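Local coordinates for protein hydroxylase (PDB 2OR0) that is a putative flavin-dependent hydroxylase of the acyl-CoA dehydrogenase family, which probably uses reduced flavin and molecular oxygen to put one oxygen atom into its substrate, at residues A[351-356]-A[372-377]; A[264-269]-A[346-351]; A[95-100]-A[202-207]; A[257-262]-A[339-344]. One frame throughout, in Å; residues are numbered along the deposited sequence.

Contact 1: A[351-356]-A[372-377]; sequences AADEIF and RFWRDA
Phe-356 and Trp-374 lie flat on one another and supply most of the contact between segments 351-356 and 372-377. The phenyl ring covers the pyrrole half of the indole as an offset stack, with centroids 4.1 Å apart (Phe-356 ring to the five-membered ring of Trp-374) and planes only 13° from parallel. Phe-356 CD2 sits over the middle of the indole, 3.6 Å from Trp-374 CE2, whereas the indole reaches the phenyl face nearer its rim. Both side chains carry CG anti to the backbone N, which sends each ring across the gap between the helices. A CH-pi contact adds to the stack: Phe-356 CB stands over the five-membered ring of Trp-374, 4.0 Å from its centroid.

The polar part is a single bond at the edge of the same indole. Trp-374 NE1 donates to Asp-353 OD1 at 2.9 Å, noticeably bent (138°), and meets the oxygen on its anti side. His-378 NE2 is a second hydrogen-bond partner of this OD1, and the His-378 ring also packs edge-to-face with Trp-374, so the indole is gripped by its N-H, by Phe-356 over one face and by the His-378 ring. An acetate ion lies beside Asp-353.

The two segment axes run nearly antiparallel, at 147°, and come within 10.3 Å. Helix 331-356 ends here against helix 370-381, within the C-terminal helical domain of the acyl-CoA dehydrogenase fold; helix 292-324 borders Ala-351 and Ile-355, helix 250-277 takes Phe-373, and helix 33-46 flanks Arg-372.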
loop_
_atom_site.group_PDB
_atom_site.type_symbol
_atom_site.label_atom_id
_atom_site.label_comp_id
_atom_site.label_asym_id
_atom_site.label_seq_id
_atom_site.Cartn_x
_atom_site.Cartn_y
_atom_site.Cartn_z
ATOM N N ALA A 351 -9.130 12.392 -11.591
ATOM C CA ALA A 351 -8.969 12.198 -13.042
ATOM C C ALA A 351 -9.738 10.970 -13.537
ATOM O O ALA A 351 -10.364 10.985 -14.628
ATOM C CB ALA A 351 -7.482 12.057 -13.374
ATOM N N ALA A 352 -9.696 9.902 -12.744
ATOM C CA ALA A 352 -10.489 8.737 -13.050
ATOM C C ALA A 352 -11.988 9.060 -12.989
ATOM O O ALA A 352 -12.754 8.528 -13.805
ATOM C CB ALA A 352 -10.153 7.587 -12.099
ATOM N N ASP A 353 -12.412 9.892 -12.024
ATOM C CA ASP A 353 -13.828 10.316 -11.976
ATOM C C ASP A 353 -14.262 11.035 -13.265
ATOM O O ASP A 353 -15.391 10.859 -13.717
ATOM C CB ASP A 353 -14.147 11.235 -10.806
ATOM C CG ASP A 353 -14.059 10.538 -9.451
ATOM O OD1 ASP A 353 -14.176 9.280 -9.394
ATOM O OD2 ASP A 353 -13.863 11.269 -8.434
ATOM N N GLU A 354 -13.390 11.899 -13.802
ATOM C CA GLU A 354 -13.736 12.707 -14.956
ATOM C C GLU A 354 -13.968 11.810 -16.179
ATOM O O GLU A 354 -14.864 12.050 -16.958
ATOM C CB GLU A 354 -12.665 13.791 -15.226
ATOM C CG GLU A 354 -12.645 14.866 -14.167
ATOM C CD GLU A 354 -13.968 15.675 -14.122
ATOM O OE1 GLU A 354 -14.510 16.022 -15.190
ATOM O OE2 GLU A 354 -14.463 15.973 -13.018
ATOM N N ILE A 355 -13.177 10.761 -16.340
ATOM C CA ILE A 355 -13.415 9.872 -17.487
ATOM C C ILE A 355 -14.566 8.894 -17.262
ATOM O O ILE A 355 -15.263 8.552 -18.211
ATOM C CB ILE A 355 -12.156 9.127 -17.960
ATOM C CG1 ILE A 355 -11.504 8.357 -16.803
ATOM C CG2 ILE A 355 -11.168 10.111 -18.589
ATOM C CD1 ILE A 355 -10.360 7.420 -17.277
ATOM N N PHE A 356 -14.770 8.461 -16.018
ATOM C CA PHE A 356 -15.899 7.580 -15.725
ATOM C C PHE A 356 -17.216 8.301 -16.041
ATOM O O PHE A 356 -18.139 7.708 -16.580
ATOM C CB PHE A 356 -15.878 7.077 -14.266
ATOM C CG PHE A 356 -16.874 5.940 -14.004
ATOM C CD1 PHE A 356 -16.711 4.689 -14.623
ATOM C CD2 PHE A 356 -17.953 6.119 -13.154
ATOM C CE1 PHE A 356 -17.624 3.635 -14.414
ATOM C CE2 PHE A 356 -18.878 5.064 -12.919
ATOM C CZ PHE A 356 -18.716 3.825 -13.552
ATOM N N ARG A 372 -14.883 -1.470 -12.008
ATOM C CA ARG A 372 -14.245 -2.165 -10.880
ATOM C C ARG A 372 -12.986 -1.398 -10.491
ATOM O O ARG A 372 -12.706 -1.219 -9.322
ATOM C CB ARG A 372 -13.918 -3.649 -11.232
ATOM C CG ARG A 372 -13.269 -4.526 -10.076
ATOM C CD ARG A 372 -12.649 -5.875 -10.620
ATOM N NE ARG A 372 -13.650 -6.399 -11.501
ATOM C CZ ARG A 372 -13.530 -6.761 -12.765
ATOM N NH1 ARG A 372 -12.365 -6.822 -13.386
ATOM N NH2 ARG A 372 -14.648 -7.120 -13.380
ATOM N N PHE A 373 -12.238 -0.927 -11.491
ATOM C CA PHE A 373 -11.066 -0.079 -11.245
ATOM C C PHE A 373 -11.507 1.226 -10.648
ATOM O O PHE A 373 -10.897 1.707 -9.717
ATOM C CB PHE A 373 -10.229 0.142 -12.517
ATOM C CG PHE A 373 -9.483 -1.099 -12.972
ATOM C CD1 PHE A 373 -8.221 -1.398 -12.468
ATOM C CD2 PHE A 373 -10.057 -1.967 -13.897
ATOM C CE1 PHE A 373 -7.551 -2.532 -12.892
ATOM C CE2 PHE A 373 -9.398 -3.132 -14.329
ATOM C CZ PHE A 373 -8.135 -3.404 -13.827
ATOM N N TRP A 374 -12.610 1.777 -11.147
ATOM C CA TRP A 374 -13.100 3.047 -10.635
ATOM C C TRP A 374 -13.501 2.957 -9.123
ATOM O O TRP A 374 -13.126 3.828 -8.322
ATOM C CB TRP A 374 -14.246 3.562 -11.532
ATOM C CG TRP A 374 -14.926 4.780 -10.967
ATOM C CD1 TRP A 374 -14.509 6.082 -11.054
ATOM C CD2 TRP A 374 -16.150 4.793 -10.253
ATOM N NE1 TRP A 374 -15.410 6.913 -10.415
ATOM C CE2 TRP A 374 -16.422 6.144 -9.902
ATOM C CE3 TRP A 374 -17.059 3.789 -9.858
ATOM C CZ2 TRP A 374 -17.557 6.516 -9.176
ATOM C CZ3 TRP A 374 -18.186 4.170 -9.118
ATOM C CH2 TRP A 374 -18.416 5.523 -8.794
ATOM N N ARG A 375 -14.244 1.910 -8.747
ATOM C CA ARG A 375 -14.630 1.697 -7.332
ATOM C C ARG A 375 -13.389 1.380 -6.483
ATOM O O ARG A 375 -13.267 1.867 -5.364
ATOM C CB ARG A 375 -15.655 0.555 -7.199
ATOM C CG ARG A 375 -17.057 0.865 -7.820
ATOM C CD ARG A 375 -18.040 -0.324 -7.630
ATOM N NE ARG A 375 -17.722 -1.462 -8.500
ATOM C CZ ARG A 375 -17.148 -2.590 -8.091
ATOM N NH1 ARG A 375 -16.781 -2.733 -6.822
ATOM N NH2 ARG A 375 -16.921 -3.578 -8.956
ATOM N N ASP A 376 -12.480 0.555 -7.014
ATOM C CA ASP A 376 -11.222 0.251 -6.295
ATOM C C ASP A 376 -10.442 1.533 -5.941
ATOM O O ASP A 376 -9.874 1.668 -4.842
ATOM C CB ASP A 376 -10.318 -0.666 -7.128
ATOM C CG ASP A 376 -10.878 -2.078 -7.312
ATOM O OD1 ASP A 376 -11.829 -2.507 -6.594
ATOM O OD2 ASP A 376 -10.349 -2.794 -8.207
ATOM N N ALA A 377 -10.390 2.479 -6.869
ATOM C CA ALA A 377 -9.620 3.701 -6.635
ATOM C C ALA A 377 -10.221 4.470 -5.476
ATOM O O ALA A 377 -9.509 4.972 -4.638
ATOM C CB ALA A 377 -9.571 4.600 -7.902
#

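Contact 2: A[264-269]-A[346-351]; sequences GITEGA and WRAVRA
Thr-266 meets Ala-348 at the point where helices 250-277 and 331-356 come close; Thr-266 CA and Ala-348 CA are 6.3 Å apart. The tight part is confined to these two residues. Both branches of the threonine take part: the methyl CG2 rests against the backbone carbonyl of Ala-348, 3.6 Å from its O, while OG1 lies 3.6 Å from Ala-348 CB. With chi1 at 66°, OG1 sits between its own backbone N and carbonyl carbon, and CG2 is left anti to the carbonyl carbon. The hydroxyl is hydrogen-bonded to the carbonyl O of Ile-263, one turn back on the same helix, which satisfies a polar atom in this buried setting. Toward the alanine it therefore makes only van der Waals contact.

The packing is looser beside this pair. Val-349 reaches the threonine mainly through its backbone N, 4.1 Å from Thr-266 CG2, and the methyl groups Val-349 CG2 and Thr-266 CG2 are 4.5 Å apart. On the far side of helix 331-356, Arg-350 turns out to solvent. A serine in place of Thr-266 would probably keep the bond to Ile-263 but lose the methyl, opening a gap against the Ala-348 carbonyl.

The short side chain of Ala-348 is consistent with the close approach of the two helices at this point. Helix 292-324 closes one flank, with Ile-305 touching Thr-266 and Ala-351; helix 370-381 lies along another, bringing Ala-377 to Thr-266 and His-378 to Val-349.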
loop_
_atom_site.group_PDB
_atom_site.type_symbol
_atom_site.label_atom_id
_atom_site.label_comp_id
_atom_site.label_asym_id
_atom_site.label_seq_id
_atom_site.Cartn_x
_atom_site.Cartn_y
_atom_site.Cartn_z
ATOM N N GLY A 264 -1.825 3.086 -10.093
ATOM C CA GLY A 264 -1.939 2.032 -11.091
ATOM C C GLY A 264 -3.367 1.582 -11.328
ATOM O O GLY A 264 -3.744 1.217 -12.460
ATOM N N ILE A 265 -4.187 1.611 -10.275
ATOM C CA ILE A 265 -5.609 1.339 -10.460
ATOM C C ILE A 265 -6.238 2.356 -11.432
ATOM O O ILE A 265 -7.000 1.992 -12.292
ATOM C CB ILE A 265 -6.396 1.297 -9.095
ATOM C CG1 ILE A 265 -6.032 0.030 -8.334
ATOM C CG2 ILE A 265 -7.907 1.359 -9.338
ATOM C CD1 ILE A 265 -6.255 0.118 -6.774
ATOM N N THR A 266 -5.919 3.628 -11.279
ATOM C CA THR A 266 -6.513 4.637 -12.152
ATOM C C THR A 266 -5.976 4.512 -13.565
ATOM O O THR A 266 -6.690 4.791 -14.506
ATOM C CB THR A 266 -6.339 6.076 -11.615
ATOM O OG1 THR A 266 -4.953 6.455 -11.616
ATOM C CG2 THR A 266 -6.919 6.189 -10.190
ATOM N N GLU A 267 -4.741 4.028 -13.698
ATOM C CA GLU A 267 -4.153 3.727 -14.998
ATOM C C GLU A 267 -4.859 2.537 -15.678
ATOM O O GLU A 267 -5.126 2.575 -16.878
ATOM C CB GLU A 267 -2.642 3.482 -14.849
ATOM C CG GLU A 267 -1.838 4.753 -14.684
ATOM C CD GLU A 267 -0.356 4.537 -14.340
ATOM O OE1 GLU A 267 0.055 3.404 -14.008
ATOM O OE2 GLU A 267 0.390 5.540 -14.372
ATOM N N GLY A 268 -5.182 1.499 -14.907
ATOM C CA GLY A 268 -6.100 0.450 -15.340
ATOM C C GLY A 268 -7.463 0.958 -15.826
ATOM O O GLY A 268 -7.937 0.512 -16.860
ATOM N N ALA A 269 -8.095 1.871 -15.072
ATOM C CA ALA A 269 -9.386 2.458 -15.446
ATOM C C ALA A 269 -9.280 3.200 -16.785
ATOM O O ALA A 269 -10.137 3.034 -17.683
ATOM C CB ALA A 269 -9.863 3.433 -14.361
ATOM N N TRP A 346 -5.053 11.820 -4.660
ATOM C CA TRP A 346 -6.245 12.596 -4.915
ATOM C C TRP A 346 -6.375 13.018 -6.404
ATOM O O TRP A 346 -7.462 12.933 -6.990
ATOM C CB TRP A 346 -6.290 13.831 -4.013
ATOM C CG TRP A 346 -6.751 13.504 -2.580
ATOM C CD1 TRP A 346 -6.016 12.864 -1.578
ATOM C CD2 TRP A 346 -8.041 13.788 -2.005
ATOM N NE1 TRP A 346 -6.780 12.783 -0.414
ATOM C CE2 TRP A 346 -8.022 13.317 -0.660
ATOM C CE3 TRP A 346 -9.202 14.415 -2.491
ATOM C CZ2 TRP A 346 -9.117 13.455 0.195
ATOM C CZ3 TRP A 346 -10.312 14.545 -1.630
ATOM C CH2 TRP A 346 -10.249 14.066 -0.306
ATOM N N ARG A 347 -5.257 13.471 -6.978
ATOM C CA ARG A 347 -5.183 13.905 -8.373
ATOM C C ARG A 347 -5.623 12.778 -9.311
ATOM O O ARG A 347 -6.406 12.997 -10.221
ATOM C CB ARG A 347 -3.744 14.388 -8.714
ATOM C CG ARG A 347 -3.617 15.129 -10.076
ATOM C CD ARG A 347 -2.157 15.583 -10.335
ATOM N NE ARG A 347 -1.625 16.368 -9.210
ATOM C CZ ARG A 347 -0.707 15.943 -8.338
ATOM N NH1 ARG A 347 -0.159 14.737 -8.446
ATOM N NH2 ARG A 347 -0.328 16.732 -7.361
ATOM N N ALA A 348 -5.117 11.584 -9.058
ATOM C CA ALA A 348 -5.344 10.419 -9.899
ATOM C C ALA A 348 -6.791 9.968 -9.778
ATOM O O ALA A 348 -7.456 9.701 -10.784
ATOM C CB ALA A 348 -4.402 9.317 -9.488
ATOM N N VAL A 349 -7.313 9.934 -8.555
ATOM C CA VAL A 349 -8.725 9.565 -8.385
ATOM C C VAL A 349 -9.689 10.561 -9.041
ATOM O O VAL A 349 -10.627 10.139 -9.732
ATOM C CB VAL A 349 -9.107 9.272 -6.920
ATOM C CG1 VAL A 349 -10.598 8.925 -6.835
ATOM C CG2 VAL A 349 -8.251 8.108 -6.384
ATOM N N ARG A 350 -9.462 11.859 -8.837
ATOM C CA ARG A 350 -10.298 12.852 -9.490
ATOM C C ARG A 350 -10.288 12.714 -11.027
ATOM O O ARG A 350 -11.322 12.924 -11.677
ATOM C CB ARG A 350 -9.893 14.277 -9.126
ATOM C CG ARG A 350 -10.353 14.726 -7.713
ATOM C CD ARG A 350 -10.219 16.255 -7.552
ATOM N NE ARG A 350 -10.511 16.670 -6.176
ATOM C CZ ARG A 350 -9.584 16.971 -5.270
ATOM N NH1 ARG A 350 -8.289 16.910 -5.601
ATOM N NH2 ARG A 350 -9.947 17.335 -4.028
ATOM N N ALA A 351 -9.130 12.392 -11.591
ATOM C CA ALA A 351 -8.969 12.198 -13.042
ATOM C C ALA A 351 -9.738 10.970 -13.537
ATOM O O ALA A 351 -10.364 10.985 -14.628
ATOM C CB ALA A 351 -7.482 12.057 -13.374
#

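Contact 3: A[95-100]-A[202-207]; sequences SGWVTG and IGLRGT
A helical turn at 95-100 faces a loop that passes through a positive-phi residue, Leu-204 (phi 51°), into a 3-10 turn at 205-207, and the backbones come closest at Val-98 and Thr-207, with CA atoms 6.4 Å apart. Leu-204 CD1 rests on the face of the Trp-97 indole, 3.7 Å from the centroid of its six-membered ring and only 20° off the ring normal, a clear CH-pi contact. The methyl lies off-centre, over the CD2-CE3 side of the six-membered ring, 3.5 Å from Trp-97 CD2, and the other branch, CD2 of Leu-204, packs on Trp-97 CB. Thr-207 meets the pyrrole end: its CG2 comes within 3.6 Å of Trp-97 CD1, approaching at a slant.

The contact joins the N-terminal helical domain, through helix 93-102, to the beta domain of the acyl-CoA dehydrogenase fold, through the loop that leads from strand 193-195 to strand 210-214. Trp-97 NE1 is hydrogen-bonded to Ser-156 OG, just past strand 145-155, which is likely to limit the rotation of the indole that Leu-204 covers.

Thr-207 in turn is held by its own loop. With OG1 placed between backbone N and carbonyl carbon (chi1 65°), its hydroxyl donates to Leu-204 O at 2.6 Å, in the carbonyl plane, leaving CG2 to point at the tryptophan. Leu-204 O also accepts from Thr-207 N and from Trp-199 NE1, three donors on one buried oxygen. Beside this, Val-98 CG2 slides past Thr-207 CB at 4.2 Å, and the far face of helix 93-102 is covered by helices 51-60 and 78-91.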
loop_
_atom_site.group_PDB
_atom_site.type_symbol
_atom_site.label_atom_id
_atom_site.label_comp_id
_atom_site.label_asym_id
_atom_site.label_seq_id
_atom_site.Cartn_x
_atom_site.Cartn_y
_atom_site.Cartn_z
ATOM N N SER A 95 -5.101 -7.270 -6.478
ATOM C CA SER A 95 -3.744 -7.795 -6.459
ATOM C C SER A 95 -2.740 -6.670 -6.286
ATOM O O SER A 95 -1.749 -6.836 -5.586
ATOM C CB SER A 95 -3.438 -8.538 -7.763
ATOM O OG SER A 95 -4.361 -9.596 -7.937
ATOM N N GLY A 96 -2.985 -5.539 -6.962
ATOM C CA GLY A 96 -2.080 -4.408 -6.898
ATOM C C GLY A 96 -2.013 -3.855 -5.493
ATOM O O GLY A 96 -0.936 -3.524 -4.992
ATOM N N TRP A 97 -3.188 -3.731 -4.874
ATOM C CA TRP A 97 -3.313 -3.218 -3.518
ATOM C C TRP A 97 -2.607 -4.139 -2.521
ATOM O O TRP A 97 -1.894 -3.666 -1.616
ATOM C CB TRP A 97 -4.793 -3.077 -3.149
ATOM C CG TRP A 97 -5.006 -2.527 -1.759
ATOM C CD1 TRP A 97 -5.167 -3.256 -0.610
ATOM C CD2 TRP A 97 -5.053 -1.143 -1.367
ATOM N NE1 TRP A 97 -5.340 -2.406 0.469
ATOM C CE2 TRP A 97 -5.267 -1.110 0.037
ATOM C CE3 TRP A 97 -4.961 0.071 -2.063
ATOM C CZ2 TRP A 97 -5.372 0.094 0.763
ATOM C CZ3 TRP A 97 -5.073 1.275 -1.340
ATOM C CH2 TRP A 97 -5.278 1.272 0.052
ATOM N N VAL A 98 -2.803 -5.443 -2.681
ATOM C CA VAL A 98 -2.216 -6.412 -1.741
ATOM C C VAL A 98 -0.667 -6.392 -1.848
ATOM O O VAL A 98 0.052 -6.409 -0.833
ATOM C CB VAL A 98 -2.817 -7.825 -1.944
ATOM C CG1 VAL A 98 -1.934 -8.893 -1.302
ATOM C CG2 VAL A 98 -4.252 -7.884 -1.385
ATOM N N THR A 99 -0.177 -6.262 -3.075
ATOM C CA THR A 99 1.278 -6.127 -3.340
ATOM C C THR A 99 1.889 -4.909 -2.674
ATOM O O THR A 99 2.943 -5.006 -2.046
ATOM C CB THR A 99 1.574 -6.086 -4.837
ATOM O OG1 THR A 99 0.987 -7.224 -5.462
ATOM C CG2 THR A 99 3.073 -6.111 -5.082
ATOM N N GLY A 100 1.222 -3.765 -2.797
ATOM C CA GLY A 100 1.654 -2.554 -2.125
ATOM C C GLY A 100 1.576 -2.493 -0.610
ATOM O O GLY A 100 2.243 -1.657 -0.011
ATOM N N ILE A 202 -17.698 -1.273 -1.025
ATOM C CA ILE A 202 -17.937 -0.847 -2.418
ATOM C C ILE A 202 -16.796 -1.085 -3.434
ATOM O O ILE A 202 -17.050 -1.086 -4.650
ATOM C CB ILE A 202 -18.413 0.608 -2.492
ATOM C CG1 ILE A 202 -17.400 1.555 -1.854
ATOM C CG2 ILE A 202 -19.783 0.745 -1.813
ATOM C CD1 ILE A 202 -16.521 2.334 -2.826
ATOM N N GLY A 203 -15.570 -1.299 -2.947
ATOM C CA GLY A 203 -14.381 -1.401 -3.806
ATOM C C GLY A 203 -13.259 -2.153 -3.119
ATOM O O GLY A 203 -13.319 -2.372 -1.914
ATOM N N LEU A 204 -12.236 -2.551 -3.888
ATOM C CA LEU A 204 -11.148 -3.395 -3.391
ATOM C C LEU A 204 -11.689 -4.640 -2.668
ATOM O O LEU A 204 -11.092 -5.119 -1.672
ATOM C CB LEU A 204 -10.229 -2.594 -2.460
ATOM C CG LEU A 204 -9.306 -1.574 -3.153
ATOM C CD1 LEU A 204 -8.487 -0.822 -2.110
ATOM C CD2 LEU A 204 -8.411 -2.331 -4.170
ATOM N N ARG A 205 -12.825 -5.146 -3.172
ATOM C CA ARG A 205 -13.572 -6.226 -2.529
ATOM C C ARG A 205 -12.651 -7.417 -2.460
ATOM O O ARG A 205 -12.549 -8.061 -1.421
ATOM C CB ARG A 205 -14.877 -6.550 -3.286
ATOM C CG ARG A 205 -15.947 -5.456 -3.111
ATOM C CD ARG A 205 -17.203 -5.689 -3.950
ATOM N NE ARG A 205 -17.917 -6.917 -3.592
ATOM C CZ ARG A 205 -18.683 -7.071 -2.506
ATOM N NH1 ARG A 205 -19.296 -8.235 -2.301
ATOM N NH2 ARG A 205 -18.857 -6.079 -1.631
ATOM N N GLY A 206 -11.921 -7.629 -3.552
ATOM C CA GLY A 206 -11.035 -8.766 -3.724
ATOM C C GLY A 206 -9.810 -8.783 -2.848
ATOM O O GLY A 206 -9.103 -9.778 -2.842
ATOM N N THR A 207 -9.544 -7.700 -2.114
ATOM C CA THR A 207 -8.419 -7.658 -1.176
ATOM C C THR A 207 -8.673 -8.509 0.087
ATOM O O THR A 207 -7.726 -8.939 0.771
ATOM C CB THR A 207 -8.040 -6.209 -0.772
ATOM O OG1 THR A 207 -9.107 -5.584 -0.041
ATOM C CG2 THR A 207 -7.693 -5.352 -2.021
#

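Contact 4: A[257-262]-A[339-344]; sequences GITAAV and RTQIAA
Gln-341 has CG anti to the backbone N (chi1 168°) and then bends sharply at chi2 (-98°), which carries its amide back toward Thr-259, whose OG1 stands anti to the carbonyl carbon and meets it. Gln-341 NE2 donates to Thr-259 OG1 at 2.8 Å and 152°, a fairly straight bond with the oxygen somewhat out of the amide plane. The anti chi1 already lays Gln-341 CG near the hydroxyl, 3.6 Å from Thr-259 OG1.

The methyl of the threonine points the other way along the helix. Thr-259 CG2 rests against the carbonyl O of Gln-341 at 3.3 Å. It also packs on Ala-344 CB at 4.2 Å, and this methyl pair is the apolar part of the buried contact.

Both ends of the amide are engaged further: NE2 also bonds to the carbonyl O of Val-385 and OE1 to Arg-338 NH1, while Thr-259 OG1 is bonded to His-386 NE2. A leucine in place of Gln-341 would probably leave the Val-385 carbonyl without this donor and Thr-259 with one partner fewer.

The glutamine thus pins helix 250-277, helix 331-356 and the segment around Val-385 together inside the C-terminal domain. Leu-312 of helix 292-324 packs against both Thr-259 and Gln-341, and on the other side of helix 250-277 Trp-97 of helix 93-102 touches Ile-258, Ala-261 and Val-262.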
loop_
_atom_site.group_PDB
_atom_site.type_symbol
_atom_site.label_atom_id
_atom_site.label_comp_id
_atom_site.label_asym_id
_atom_site.label_seq_id
_atom_site.Cartn_x
_atom_site.Cartn_y
_atom_site.Cartn_z
ATOM N N GLY A 257 3.690 2.159 -1.383
ATOM C CA GLY A 257 2.979 1.036 -1.965
ATOM C C GLY A 257 1.490 1.283 -2.124
ATOM O O GLY A 257 0.877 0.861 -3.117
ATOM N N ILE A 258 0.909 1.956 -1.140
ATOM C CA ILE A 258 -0.526 2.197 -1.088
ATOM C C ILE A 258 -0.948 3.213 -2.192
ATOM O O ILE A 258 -1.861 2.961 -2.949
ATOM C CB ILE A 258 -0.936 2.714 0.331
ATOM C CG1 ILE A 258 -0.940 1.547 1.336
ATOM C CG2 ILE A 258 -2.286 3.368 0.295
ATOM C CD1 ILE A 258 -0.941 1.992 2.780
ATOM N N THR A 259 -0.262 4.345 -2.251
ATOM C CA THR A 259 -0.516 5.363 -3.276
ATOM C C THR A 259 -0.116 4.887 -4.677
ATOM O O THR A 259 -0.842 5.130 -5.645
ATOM C CB THR A 259 0.127 6.687 -2.882
ATOM O OG1 THR A 259 -0.382 7.039 -1.595
ATOM C CG2 THR A 259 -0.213 7.807 -3.875
ATOM N N ALA A 260 0.985 4.142 -4.793
ATOM C CA ALA A 260 1.290 3.480 -6.074
ATOM C C ALA A 260 0.147 2.585 -6.559
ATOM O O ALA A 260 -0.211 2.612 -7.737
ATOM C CB ALA A 260 2.597 2.688 -5.993
ATOM N N ALA A 261 -0.436 1.789 -5.654
ATOM C CA ALA A 261 -1.577 0.941 -6.001
ATOM C C ALA A 261 -2.738 1.775 -6.496
ATOM O O ALA A 261 -3.278 1.467 -7.542
ATOM C CB ALA A 261 -1.999 0.061 -4.814
ATOM N N VAL A 262 -3.079 2.857 -5.788
ATOM C CA VAL A 262 -4.134 3.761 -6.249
ATOM C C VAL A 262 -3.823 4.337 -7.659
ATOM O O VAL A 262 -4.690 4.374 -8.530
ATOM C CB VAL A 262 -4.399 4.900 -5.248
ATOM C CG1 VAL A 262 -5.362 5.951 -5.845
ATOM C CG2 VAL A 262 -4.989 4.326 -3.916
ATOM N N ARG A 339 3.072 15.244 1.676
ATOM C CA ARG A 339 2.156 16.128 0.981
ATOM C C ARG A 339 2.011 15.733 -0.502
ATOM O O ARG A 339 0.899 15.621 -1.035
ATOM C CB ARG A 339 2.656 17.566 1.097
ATOM C CG ARG A 339 1.790 18.546 0.338
ATOM C CD ARG A 339 2.164 19.987 0.619
ATOM N NE ARG A 339 3.448 20.345 0.015
ATOM C CZ ARG A 339 4.204 21.368 0.419
ATOM N NH1 ARG A 339 3.828 22.120 1.435
ATOM N NH2 ARG A 339 5.335 21.651 -0.206
ATOM N N THR A 340 3.149 15.526 -1.159
ATOM C CA THR A 340 3.177 15.117 -2.568
ATOM C C THR A 340 2.479 13.795 -2.788
ATOM O O THR A 340 1.722 13.630 -3.728
ATOM C CB THR A 340 4.652 15.068 -3.060
ATOM O OG1 THR A 340 5.066 16.412 -3.251
ATOM C CG2 THR A 340 4.815 14.304 -4.380
ATOM N N GLN A 341 2.708 12.858 -1.883
ATOM C CA GLN A 341 2.171 11.531 -1.983
ATOM C C GLN A 341 0.639 11.545 -1.814
ATOM O O GLN A 341 -0.098 10.883 -2.574
ATOM C CB GLN A 341 2.859 10.655 -0.915
ATOM C CG GLN A 341 2.219 9.287 -0.661
ATOM C CD GLN A 341 1.301 9.353 0.569
ATOM O OE1 GLN A 341 1.706 9.857 1.621
ATOM N NE2 GLN A 341 0.076 8.853 0.436
ATOM N N ILE A 342 0.164 12.290 -0.819
ATOM C CA ILE A 342 -1.264 12.425 -0.594
ATOM C C ILE A 342 -1.912 13.070 -1.835
ATOM O O ILE A 342 -2.874 12.540 -2.361
ATOM C CB ILE A 342 -1.545 13.298 0.642
ATOM C CG1 ILE A 342 -1.213 12.556 1.927
ATOM C CG2 ILE A 342 -3.020 13.774 0.653
ATOM C CD1 ILE A 342 -0.980 13.502 3.109
ATOM N N ALA A 343 -1.382 14.216 -2.273
ATOM C CA ALA A 343 -1.849 14.916 -3.503
ATOM C C ALA A 343 -1.865 14.018 -4.732
ATOM O O ALA A 343 -2.769 14.143 -5.587
ATOM C CB ALA A 343 -0.974 16.137 -3.773
ATOM N N ALA A 344 -0.869 13.132 -4.844
ATOM C CA ALA A 344 -0.810 12.205 -5.966
ATOM C C ALA A 344 -2.028 11.250 -5.997
ATOM O O ALA A 344 -2.582 11.000 -7.068
ATOM C CB ALA A 344 0.482 11.397 -5.953
#

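From the N terminus, contact 3 closes first, bringing the loop at 202-207 back over about a hundred residues to helix 93-102 and so tying the beta domain to the N-terminal helices. The chain then enters helix 250-277, where contacts 4 and 2 open in turn; helix 331-356 closes them in the same order, so the two cross and clamp one helix pair at two levels, with Val-262 touching Val-349 between them. Contact 1 follows in series, a short return from the end of helix 331-356 to helix 370-381. That last helix reaches back to contact 3, since Asp-376 and Arg-375 bond the loop at Leu-204 and Ile-202, while Trp-97 packs on helix 250-277.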